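PDB 3CJY: putative thioesterase from Novosphingobium aromaticivorans, which probably hydrolyses acyl-CoA thioesters, with two hotdog-type thioesterase domains, and binds calcium. Local coordinates for residues L73-E78 against A89-T94; Q117-P122 against G245-T250; C220-I225 against V238-Q243. All blocks are in the same frame, centred on the assembly; numbering follows the deposited sequence.

Interaction 1. Residues L73-E78 against A89-T94; sequences LDLTVE and ARVAGT
E78 and R90 are joined across this antiparallel strand pair by a salt bridge in which a single carboxylate oxygen takes both donors. OE1 of E78 accepts from NH2 of R90 at 2.8 Å and from NE of R90 at 3.0 Å. It lies in the guanidinium plane, whereas both nitrogens reach it from the same face of the carboxylate, whose plane is turned 38° from the guanidinium. The R90 chain bends at chi3 (-68°), which carries NE back toward E78.

Backbone polar groups pair off in the D74–T94, T76–A92 and E78–R90 hydrogen-bonded pairs, two bonds each; D74 N reaches T94 O at 2.8 Å. Several carbonyls have further partners: D74 O also receives a CA-H...O contact from G93 CA at 3.3 Å, and A92 O, besides the bond from T76 N, takes a proton from a water that also joins the hydroxyls of T76 and T94. A second water donates to D74 OD2 at 2.6 Å and bonds T94 OG1.

The opposite face is apolar. V77 CG2 meets V91 CG2 at 4.2 Å, and V47 of helix 37-52 packs on L75, V77 and V91; V77 also touches the calcium ligand T51. The ladder is thus two-sided, with the apolar face turned to the helix, as in a hotdog fold, and charge and water bridging the strands on the other.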
# COMPACT_ATOMS: atom_id res chain seq x y z
N LEU A 73 23.08 7.26 -6.85
CA LEU A 73 22.18 6.47 -6.02
C LEU A 73 22.71 5.06 -6.07
O LEU A 73 22.84 4.47 -7.13
CB LEU A 73 20.73 6.51 -6.54
CG LEU A 73 19.68 5.61 -5.86
CD1 LEU A 73 19.60 6.02 -4.38
CD2 LEU A 73 18.30 5.62 -6.59
N ASP A 74 23.06 4.53 -4.91
CA ASP A 74 23.48 3.14 -4.78
C ASP A 74 22.27 2.33 -4.34
O ASP A 74 21.56 2.73 -3.43
CB ASP A 74 24.57 3.02 -3.73
CG ASP A 74 25.87 3.68 -4.18
OD1 ASP A 74 26.34 3.31 -5.26
OD2 ASP A 74 26.42 4.52 -3.44
N LEU A 75 22.01 1.22 -5.01
CA LEU A 75 20.94 0.32 -4.61
C LEU A 75 21.52 -1.02 -4.24
O LEU A 75 22.33 -1.58 -4.97
CB LEU A 75 19.89 0.17 -5.69
CG LEU A 75 19.21 1.41 -6.24
CD1 LEU A 75 19.85 1.82 -7.56
CD2 LEU A 75 17.75 1.11 -6.48
N THR A 76 21.14 -1.49 -3.05
CA THR A 76 21.58 -2.78 -2.54
C THR A 76 20.38 -3.68 -2.31
O THR A 76 19.42 -3.31 -1.65
CB THR A 76 22.40 -2.62 -1.27
OG1 THR A 76 23.47 -1.70 -1.50
CG2 THR A 76 23.01 -3.96 -0.84
N VAL A 77 20.46 -4.87 -2.88
CA VAL A 77 19.39 -5.87 -2.81
C VAL A 77 19.71 -7.04 -1.89
O VAL A 77 20.79 -7.64 -1.99
CB VAL A 77 19.13 -6.49 -4.18
CG1 VAL A 77 17.92 -7.42 -4.14
CG2 VAL A 77 18.94 -5.42 -5.24
N GLU A 78 18.78 -7.33 -0.99
CA GLU A 78 18.86 -8.47 -0.11
C GLU A 78 17.69 -9.39 -0.41
O GLU A 78 16.54 -9.00 -0.29
CB GLU A 78 18.75 -8.03 1.35
CG GLU A 78 18.75 -9.17 2.34
CD GLU A 78 18.54 -8.70 3.79
OE1 GLU A 78 17.95 -7.63 4.01
OE2 GLU A 78 18.95 -9.43 4.72
N ALA A 89 12.39 -9.75 -1.43
CA ALA A 89 13.64 -9.01 -1.34
C ALA A 89 13.41 -7.68 -0.66
O ALA A 89 12.27 -7.24 -0.52
CB ALA A 89 14.16 -8.71 -2.73
N ARG A 90 14.51 -7.12 -0.18
CA ARG A 90 14.56 -5.77 0.33
C ARG A 90 15.62 -5.00 -0.48
O ARG A 90 16.67 -5.54 -0.80
CB ARG A 90 14.95 -5.75 1.79
CG ARG A 90 13.89 -6.30 2.66
CD ARG A 90 14.11 -5.84 4.10
NE ARG A 90 15.31 -6.44 4.64
CZ ARG A 90 15.46 -6.68 5.94
NH1 ARG A 90 14.48 -6.38 6.79
NH2 ARG A 90 16.58 -7.25 6.38
N VAL A 91 15.33 -3.74 -0.76
CA VAL A 91 16.21 -2.87 -1.50
C VAL A 91 16.41 -1.57 -0.76
O VAL A 91 15.47 -0.87 -0.48
CB VAL A 91 15.70 -2.53 -2.92
CG1 VAL A 91 16.73 -1.63 -3.65
CG2 VAL A 91 15.40 -3.82 -3.74
N ALA A 92 17.67 -1.27 -0.50
CA ALA A 92 18.04 -0.03 0.16
C ALA A 92 18.68 0.89 -0.86
O ALA A 92 19.59 0.49 -1.63
CB ALA A 92 19.04 -0.30 1.32
N GLY A 93 18.25 2.14 -0.80
CA GLY A 93 18.85 3.20 -1.59
C GLY A 93 19.64 4.10 -0.67
O GLY A 93 19.19 4.49 0.42
N THR A 94 20.86 4.38 -1.09
CA THR A 94 21.78 5.23 -0.33
C THR A 94 22.54 6.14 -1.26
O THR A 94 22.83 5.78 -2.40
CB THR A 94 22.85 4.40 0.46
OG1 THR A 94 23.50 3.51 -0.44
CG2 THR A 94 22.24 3.60 1.55
O HOH W 1 25.94 4.79 -0.91
O HOH W 2 22.31 1.06 -0.88

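Interaction 2. Residues Q117-P122 against G245-T250; sequences QWALAP and GRLLAT. With GOL (glycerol), chain F.
Q117 reaches across to G245 and L247 with a fully stretched side chain. Its CB leaves the backbone toward the opposite segment, CG stands anti to the backbone N (chi1 -179°), and CD lies anti to CA (chi2 178°), within 3.9 Å of L247 CB. At the tip the amide divides its work. OE1 accepts from L247 N at 2.9 Å in an almost perfectly straight bond, although the donor stands above the carbonyl plane, 44° out of it. A water lies within hydrogen-bonding distance of both OE1 and L247 O. NE2 donates twice: to G245 O at 3.0 Å, which lies in the amide plane, and to A119 O at 2.9 Å, within its own segment. The rotation of the amide is therefore fixed by partners on both its oxygen and its nitrogen.

Around this polar grip the packing is light. A119 CB touches L247 CD1 at 4.0 Å, and A121 CB rests 3.8 Å from G245 CA, while a water accepts from A121 N and donates to G245 O. A glycerol, probably from the crystallisation liquor, bridges P122 O and G245 N by weak hydrogen bonds.

The contact sits at the surface, where the chain leaving strand 116-117 at Q117 passes the start of strand 247-256. W241 of strand 233-241 packs against Q117, A121 and L247, P122 rests on L221 and D223 of strand 220-230, and the backbone of Q117 continues an antiparallel ladder into a strand of the second subunit.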
# COMPACT_ATOMS: atom_id res chain seq x y z
N GLN A 117 -10.25 -10.16 -13.92
CA GLN A 117 -10.47 -8.76 -13.57
C GLN A 117 -11.94 -8.52 -13.23
O GLN A 117 -12.84 -8.71 -14.06
CB GLN A 117 -10.03 -7.84 -14.70
CG GLN A 117 -10.20 -6.38 -14.42
CD GLN A 117 -9.72 -5.50 -15.54
OE1 GLN A 117 -8.63 -5.71 -16.08
NE2 GLN A 117 -10.52 -4.51 -15.92
N TRP A 118 -12.15 -8.06 -12.00
CA TRP A 118 -13.51 -7.73 -11.48
C TRP A 118 -13.82 -6.24 -11.63
O TRP A 118 -14.98 -5.84 -11.84
CB TRP A 118 -13.60 -8.12 -9.99
CG TRP A 118 -13.56 -9.58 -9.74
CD1 TRP A 118 -14.63 -10.42 -9.66
CD2 TRP A 118 -12.39 -10.40 -9.56
NE1 TRP A 118 -14.21 -11.70 -9.40
CE2 TRP A 118 -12.85 -11.71 -9.29
CE3 TRP A 118 -11.01 -10.14 -9.51
CZ2 TRP A 118 -11.98 -12.76 -9.07
CZ3 TRP A 118 -10.15 -11.19 -9.28
CH2 TRP A 118 -10.64 -12.48 -9.03
N ALA A 119 -12.77 -5.43 -11.58
CA ALA A 119 -12.90 -3.96 -11.65
C ALA A 119 -13.16 -3.55 -13.07
O ALA A 119 -12.63 -4.14 -14.03
CB ALA A 119 -11.65 -3.27 -11.15
N LEU A 120 -14.03 -2.55 -13.20
CA LEU A 120 -14.34 -1.93 -14.47
C LEU A 120 -13.79 -0.51 -14.53
O LEU A 120 -13.97 0.31 -13.61
CB LEU A 120 -15.86 -1.90 -14.65
CG LEU A 120 -16.51 -1.38 -15.92
CD1 LEU A 120 -16.18 -2.25 -17.15
CD2 LEU A 120 -18.05 -1.29 -15.73
N ALA A 121 -13.15 -0.21 -15.67
CA ALA A 121 -12.55 1.09 -15.92
C ALA A 121 -13.61 2.22 -15.95
O ALA A 121 -14.75 2.00 -16.42
CB ALA A 121 -11.76 1.09 -17.25
N PRO A 122 -13.26 3.41 -15.45
CA PRO A 122 -14.24 4.49 -15.52
C PRO A 122 -14.49 4.89 -16.99
O PRO A 122 -13.58 4.77 -17.82
CB PRO A 122 -13.58 5.63 -14.75
CG PRO A 122 -12.09 5.35 -14.83
CD PRO A 122 -11.99 3.85 -14.83
N GLY A 245 -9.17 -0.60 -21.08
CA GLY A 245 -9.88 -0.98 -19.89
C GLY A 245 -9.28 -2.10 -19.08
O GLY A 245 -9.93 -2.57 -18.12
N ARG A 246 -8.05 -2.50 -19.39
CA ARG A 246 -7.39 -3.57 -18.61
C ARG A 246 -6.63 -2.93 -17.49
O ARG A 246 -5.91 -1.93 -17.70
CB ARG A 246 -6.49 -4.42 -19.47
CG ARG A 246 -5.76 -5.53 -18.66
CD ARG A 246 -5.06 -6.59 -19.54
NE ARG A 246 -4.05 -6.05 -20.44
CZ ARG A 246 -2.74 -6.01 -20.20
NH1 ARG A 246 -2.26 -6.46 -19.07
NH2 ARG A 246 -1.93 -5.47 -21.11
N LEU A 247 -6.81 -3.49 -16.29
CA LEU A 247 -6.14 -3.01 -15.11
C LEU A 247 -4.72 -3.60 -15.06
O LEU A 247 -4.53 -4.82 -15.12
CB LEU A 247 -6.95 -3.36 -13.87
CG LEU A 247 -6.48 -2.83 -12.52
CD1 LEU A 247 -7.67 -2.83 -11.51
CD2 LEU A 247 -5.29 -3.54 -11.95
N LEU A 248 -3.75 -2.70 -15.06
CA LEU A 248 -2.32 -3.07 -15.04
C LEU A 248 -1.77 -3.12 -13.63
O LEU A 248 -1.03 -4.05 -13.22
CB LEU A 248 -1.54 -2.08 -15.93
CG LEU A 248 -2.03 -1.93 -17.35
CD1 LEU A 248 -1.13 -0.89 -18.09
CD2 LEU A 248 -2.10 -3.28 -18.09
N ALA A 249 -2.06 -2.05 -12.88
CA ALA A 249 -1.56 -1.96 -11.53
C ALA A 249 -2.37 -1.04 -10.68
O ALA A 249 -3.25 -0.31 -11.19
CB ALA A 249 -0.09 -1.46 -11.55
N THR A 250 -2.16 -1.13 -9.37
CA THR A 250 -2.67 -0.13 -8.43
C THR A 250 -1.52 0.34 -7.57
O THR A 250 -0.48 -0.29 -7.50
CB THR A 250 -3.78 -0.63 -7.50
OG1 THR A 250 -3.27 -1.68 -6.68
CG2 THR A 250 -4.98 -1.19 -8.27
C1 GOL F . -11.65 4.16 -20.00
O1 GOL F . -12.91 3.95 -20.61
C2 GOL F . -10.63 3.25 -20.62
O2 GOL F . -11.30 2.09 -21.10
C3 GOL F . -9.59 2.88 -19.56
O3 GOL F . -8.71 1.93 -20.08
O HOH W 3 -6.47 -6.96 -14.85
O HOH W 4 -12.53 -2.18 -17.65

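Interaction 3. Residues C220-I225 against V238-Q243; sequences CLCDMI and VTLWDQ
The indole of W241 has T239 CG2 over one face, 3.3 Å above the plane and displaced toward the rim, and D223 CB in plane at its edge. From that edge NE1 of W241 donates to D223 OD2 at 3.0 Å, which accepts on its anti lone pair, away from OD1; the carboxylate and ring planes are 31° apart. On the side of the ring plane away from T239, L221 CD2 comes within 3.7 Å of CD1 of W241, the two side chains lying side by side. CG of D223 is anti to the backbone N (chi1 -177°), which sets CG beside the indole N-H. OD1 forms a salt bridge with R165 of strand 163-170.

Beneath these side chains the backbones run antiparallel. L221 and D223 form hydrogen-bonded pairs with W241 and T239, two bonds apiece; L221 N to W241 O is the most bent of the four, with 144° at the hydrogen.

On the reverse face, C222, M224 (a selenomethionine), V238 and L240 pack together: V238 CG2 meets M224 CG at 3.6 Å and C222 SG at 4.0 Å, and C222 CB lies 4.1 Å from L240 CD2. Helix 178-185 lies against this face through A185 on V238 and through L181 and F184 on L240.

The buried carboxylate of D223 thus shares its charge between an indole N-H and an arginine, a pairing that would favour the ionised form and that links three adjacent strands through their side chains.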
# COMPACT_ATOMS: atom_id res chain seq x y z
N CYS A 220 -1.79 5.33 -20.85
CA CYS A 220 -2.16 4.76 -19.56
C CYS A 220 -3.17 5.70 -18.88
O CYS A 220 -2.93 6.92 -18.82
CB CYS A 220 -0.91 4.59 -18.72
SG CYS A 220 -1.24 4.05 -17.01
N LEU A 221 -4.32 5.16 -18.46
CA LEU A 221 -5.26 5.94 -17.67
C LEU A 221 -4.77 5.87 -16.22
O LEU A 221 -4.77 4.79 -15.60
CB LEU A 221 -6.68 5.41 -17.78
CG LEU A 221 -7.68 6.26 -17.01
CD1 LEU A 221 -7.71 7.72 -17.48
CD2 LEU A 221 -9.05 5.60 -17.09
N CYS A 222 -4.43 7.05 -15.70
CA CYS A 222 -3.91 7.27 -14.34
C CYS A 222 -5.12 7.80 -13.55
O CYS A 222 -5.50 8.97 -13.61
CB CYS A 222 -2.73 8.23 -14.36
SG CYS A 222 -2.13 8.65 -12.72
N ASP A 223 -5.75 6.87 -12.84
CA ASP A 223 -7.04 7.08 -12.18
C ASP A 223 -6.88 7.15 -10.67
O ASP A 223 -6.77 6.13 -10.01
CB ASP A 223 -7.87 5.85 -12.64
CG ASP A 223 -9.30 5.84 -12.16
OD1 ASP A 223 -9.79 6.86 -11.67
OD2 ASP A 223 -9.93 4.75 -12.29
N MSE A 224 -6.90 8.38 -10.16
CA MSE A 224 -6.54 8.74 -8.79
C MSE A 224 -7.62 9.30 -7.94
O MSE A 224 -8.55 9.98 -8.39
CB MSE A 224 -5.40 9.81 -8.85
CG MSE A 224 -4.16 9.36 -9.58
SE MSE A 224 -2.71 10.58 -9.74
CE MSE A 224 -3.51 11.70 -11.07
N ILE A 225 -7.49 9.01 -6.65
CA ILE A 225 -8.36 9.61 -5.65
C ILE A 225 -7.55 10.00 -4.42
O ILE A 225 -6.63 9.27 -4.00
CB ILE A 225 -9.57 8.66 -5.26
CG1 ILE A 225 -10.56 9.37 -4.35
CG2 ILE A 225 -9.02 7.39 -4.58
CD1 ILE A 225 -11.92 8.68 -4.20
N VAL A 238 -4.35 5.03 -6.45
CA VAL A 238 -4.31 5.10 -7.94
C VAL A 238 -4.46 3.73 -8.58
O VAL A 238 -4.00 2.72 -8.04
CB VAL A 238 -3.00 5.75 -8.46
CG1 VAL A 238 -1.74 4.98 -7.99
CG2 VAL A 238 -3.01 5.93 -9.97
N THR A 239 -5.20 3.72 -9.68
CA THR A 239 -5.33 2.53 -10.54
C THR A 239 -4.81 2.99 -11.90
O THR A 239 -5.11 4.10 -12.37
CB THR A 239 -6.77 2.03 -10.67
OG1 THR A 239 -7.30 1.69 -9.38
CG2 THR A 239 -6.88 0.80 -11.58
N LEU A 240 -3.96 2.13 -12.45
CA LEU A 240 -3.35 2.30 -13.76
C LEU A 240 -3.97 1.30 -14.73
O LEU A 240 -3.87 0.07 -14.56
CB LEU A 240 -1.84 2.13 -13.68
CG LEU A 240 -1.11 3.08 -12.72
CD1 LEU A 240 0.40 2.74 -12.70
CD2 LEU A 240 -1.31 4.54 -13.14
N TRP A 241 -4.64 1.86 -15.73
CA TRP A 241 -5.25 1.08 -16.78
C TRP A 241 -4.57 1.29 -18.12
O TRP A 241 -3.99 2.37 -18.39
CB TRP A 241 -6.73 1.47 -16.96
CG TRP A 241 -7.53 1.69 -15.74
CD1 TRP A 241 -7.61 2.86 -15.00
CD2 TRP A 241 -8.49 0.79 -15.15
NE1 TRP A 241 -8.50 2.71 -13.98
CE2 TRP A 241 -9.05 1.44 -14.04
CE3 TRP A 241 -8.88 -0.55 -15.41
CZ2 TRP A 241 -10.01 0.84 -13.22
CZ3 TRP A 241 -9.85 -1.14 -14.58
CH2 TRP A 241 -10.37 -0.45 -13.50
N ASP A 242 -4.71 0.31 -19.03
CA ASP A 242 -4.30 0.57 -20.42
C ASP A 242 -5.39 1.34 -21.14
O ASP A 242 -6.37 1.79 -20.54
CB ASP A 242 -3.86 -0.67 -21.20
CG ASP A 242 -4.97 -1.64 -21.50
OD1 ASP A 242 -6.14 -1.35 -21.19
OD2 ASP A 242 -4.62 -2.70 -22.09
N GLN A 243 -5.28 1.48 -22.45
CA GLN A 243 -6.27 2.28 -23.18
C GLN A 243 -7.59 1.54 -23.44
O GLN A 243 -8.59 2.12 -23.84
CB GLN A 243 -5.66 2.80 -24.50
CG GLN A 243 -6.52 3.81 -25.24
CD GLN A 243 -5.92 4.30 -26.55
OE1 GLN A 243 -4.72 4.21 -26.76
NE2 GLN A 243 -6.77 4.80 -27.45

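How the interactions relate
Interactions 1 and 3 are antiparallel strand pairs in the N-terminal and C-terminal thioesterase domains, on opposite sides of the chain's centre and about 28 Å apart between centres. Each turns an apolar face to a helix, but interaction 3 is buried, its polar groups met by protein partners, whereas the polar face of interaction 1 is partly exposed and uses water and a salt bridge. Interaction 2 is a surface contact joined by a side-chain amide rather than a ladder. It adjoins interaction 3, about 8 Å away between centres: strands 233-241 and 247-256 are neighbours, and L248 and A249 both face L240 in a classic beta bulge.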